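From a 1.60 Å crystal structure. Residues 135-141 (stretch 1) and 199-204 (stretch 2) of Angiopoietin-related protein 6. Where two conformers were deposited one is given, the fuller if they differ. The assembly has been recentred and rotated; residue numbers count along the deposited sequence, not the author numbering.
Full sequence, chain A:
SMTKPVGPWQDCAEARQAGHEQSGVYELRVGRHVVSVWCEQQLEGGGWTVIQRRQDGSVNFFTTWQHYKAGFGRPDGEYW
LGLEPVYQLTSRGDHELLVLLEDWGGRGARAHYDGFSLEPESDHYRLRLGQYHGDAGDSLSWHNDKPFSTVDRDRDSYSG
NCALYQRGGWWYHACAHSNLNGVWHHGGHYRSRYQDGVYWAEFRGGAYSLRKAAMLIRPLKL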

# COMPACT_ATOMS: atom_id res chain seq x y z
N ASP A 135 9.61 -1.22 -13.64
CA ASP A 135 9.42 -2.33 -14.56
C ASP A 135 8.03 -2.94 -14.48
O ASP A 135 7.62 -3.64 -15.41
N ALA A 136 7.27 -2.66 -13.43
CA ALA A 136 5.97 -3.29 -13.27
C ALA A 136 4.98 -2.80 -14.32
O ALA A 136 4.08 -3.55 -14.73
N GLY A 137 5.09 -1.54 -14.71
CA GLY A 137 4.04 -0.91 -15.49
C GLY A 137 3.17 -0.04 -14.60
O GLY A 137 3.06 -0.24 -13.39
N ASP A 138 2.54 0.98 -15.21
CA ASP A 138 1.88 2.02 -14.42
C ASP A 138 0.39 1.68 -14.28
O ASP A 138 -0.48 2.24 -14.95
N SER A 139 0.10 0.77 -13.35
CA SER A 139 -1.27 0.33 -13.13
C SER A 139 -1.92 0.99 -11.91
O SER A 139 -2.99 0.55 -11.50
N LEU A 140 -1.32 2.05 -11.38
CA LEU A 140 -1.98 2.89 -10.39
C LEU A 140 -2.37 4.27 -10.90
O LEU A 140 -3.19 4.94 -10.27
N SER A 141 -1.85 4.72 -12.03
CA SER A 141 -2.12 6.09 -12.46
C SER A 141 -3.59 6.30 -12.76
O SER A 141 -4.11 7.40 -12.55
N TYR A 199 -4.26 -7.86 -8.02
CA TYR A 199 -3.76 -7.76 -9.38
C TYR A 199 -3.20 -6.39 -9.73
O TYR A 199 -3.44 -5.38 -9.09
N TRP A 200 -2.39 -6.43 -10.79
CA TRP A 200 -1.70 -5.28 -11.35
C TRP A 200 -1.79 -5.49 -12.86
O TRP A 200 -1.25 -6.46 -13.40
N ALA A 201 -2.56 -4.63 -13.54
CA ALA A 201 -2.90 -4.91 -14.93
C ALA A 201 -1.67 -5.18 -15.79
O ALA A 201 -1.69 -6.05 -16.65
N GLU A 202 -0.62 -4.39 -15.61
CA GLU A 202 0.53 -4.48 -16.48
C GLU A 202 1.57 -5.48 -15.99
O GLU A 202 2.66 -5.58 -16.58
N PHE A 203 1.27 -6.23 -14.91
CA PHE A 203 2.16 -7.30 -14.43
C PHE A 203 1.29 -8.50 -14.06
O PHE A 203 0.83 -8.60 -12.92
N ARG A 204 1.06 -9.38 -15.06
CA ARG A 204 0.31 -10.63 -15.04
C ARG A 204 -1.19 -10.42 -15.25
O ARG A 204 -1.90 -11.39 -15.53

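Two loops whose touching residues are at least 60 positions apart in sequence meet here without help from strand or helix, burying 388 Å² between them, and the contact is organised around one indole. Trp200, chi1 t and chi2 -96°, leaves its backbone sideways, yet its ring end reaches across to stretch 1. The apolar packing follows from that reach. Ser139 points toward the partner and lays its CB over one face of the indole, 3.4 Å from the centroid of the Trp200 five-membered ring and 9° off the normal, a well-aligned CH-pi contact. Leu140 (t, p) brings its CB to 3.9 Å from Trp200 CH2, and Ala136 CB lies 4.2 Å from Trp200 CD1; both approach obliquely. Phe203 (chi1 t) starts toward stretch 1 but its ring leads away, leaving its CB 3.8 Å from Ala136 O.

The direct polar links pair side chains with backbone. At the indole edge, Trp200 NE1 donates to Gly137 O at 2.9 Å, so the buried ring nitrogen is satisfied. Ser139, in rotamer m, does double duty: while its CB covers the ring, its OG accepts from Glu202 N at 2.9 Å, inside the type I turn running from Trp200 to Phe203. Glu202, with chi1 off-well at -136° and chi2 t, points back toward stretch 1, where its OE1 takes a weak hydrogen bond from Asp138 N at 3.2 Å. Water 1 reinforces this link, donating to Glu202 OE1 at 2.7 Å and weakly to Asp138 O at 3.0 Å.

Gly137 makes room for that carboxylate: its CA sits 3.4 Å from Glu202 CD, and a CB would clash there; its backbone angles independently call for glycine. Asp138 (t) instead points away, its OD2 accepting from Ser141 OG at 2.5 Å within its own loop.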

# COMPACT_ATOMS: atom_id res chain seq x y z
CB ASP A 135 10.51 -3.41 -14.36
CG ASP A 135 10.57 -4.00 -12.97
OD1 ASP A 135 10.06 -3.41 -12.03
OD2 ASP A 135 11.21 -5.06 -12.84
CB ALA A 136 5.42 -2.99 -11.87
CB ASP A 138 2.08 3.39 -15.04
CG ASP A 138 1.51 4.51 -14.19
OD1 ASP A 138 0.98 4.23 -13.08
OD2 ASP A 138 1.60 5.67 -14.64
CB SER A 139 -1.32 -1.19 -13.02
OG SER A 139 -0.91 -1.80 -14.24
CB LEU A 140 -1.10 3.07 -9.15
CG LEU A 140 -1.77 3.46 -7.84
CD1 LEU A 140 -2.81 2.50 -7.30
CD2 LEU A 140 -0.66 3.71 -6.79
CB SER A 141 -1.25 6.44 -13.67
OG SER A 141 -0.03 7.01 -13.24
CB TYR A 199 -4.84 -8.17 -10.39
CG TYR A 199 -6.00 -7.20 -10.70
CD1 TYR A 199 -5.80 -6.06 -11.49
CD2 TYR A 199 -7.28 -7.50 -10.30
CE1 TYR A 199 -6.89 -5.21 -11.82
CE2 TYR A 199 -8.37 -6.67 -10.63
CZ TYR A 199 -8.16 -5.53 -11.39
OH TYR A 199 -9.23 -4.72 -11.74
CB TRP A 200 -0.25 -5.23 -10.87
CG TRP A 200 0.47 -3.95 -11.10
CD1 TRP A 200 1.30 -3.66 -12.14
CD2 TRP A 200 0.47 -2.79 -10.25
NE1 TRP A 200 1.81 -2.40 -12.00
CE2 TRP A 200 1.33 -1.84 -10.85
CE3 TRP A 200 -0.16 -2.46 -9.05
CZ2 TRP A 200 1.56 -0.58 -10.30
CZ3 TRP A 200 0.07 -1.20 -8.50
CH2 TRP A 200 0.92 -0.28 -9.13
CB ALA A 201 -3.69 -3.75 -15.52
CB GLU A 202 1.15 -3.09 -16.66
CG GLU A 202 1.53 -2.81 -18.11
CD GLU A 202 2.22 -1.48 -18.31
OE1 GLU A 202 1.59 -0.44 -17.93
OE2 GLU A 202 3.37 -1.50 -18.86
CB PHE A 203 3.01 -6.87 -13.25
CG PHE A 203 3.96 -7.93 -12.77
CD1 PHE A 203 5.00 -8.37 -13.57
CD2 PHE A 203 3.83 -8.46 -11.51
CE1 PHE A 203 5.88 -9.34 -13.11
CE2 PHE A 203 4.72 -9.41 -11.04
CZ PHE A 203 5.73 -9.86 -11.84
CB ARG A 204 0.55 -11.45 -13.76
CG ARG A 204 2.05 -11.75 -13.48
CD ARG A 204 2.79 -12.39 -14.69
NE ARG A 204 2.01 -13.48 -15.26
CZ ARG A 204 1.99 -14.72 -14.82
NH1 ARG A 204 2.74 -15.08 -13.79
NH2 ARG A 204 1.21 -15.61 -15.41
O HOH W 1 -0.84 0.37 -17.21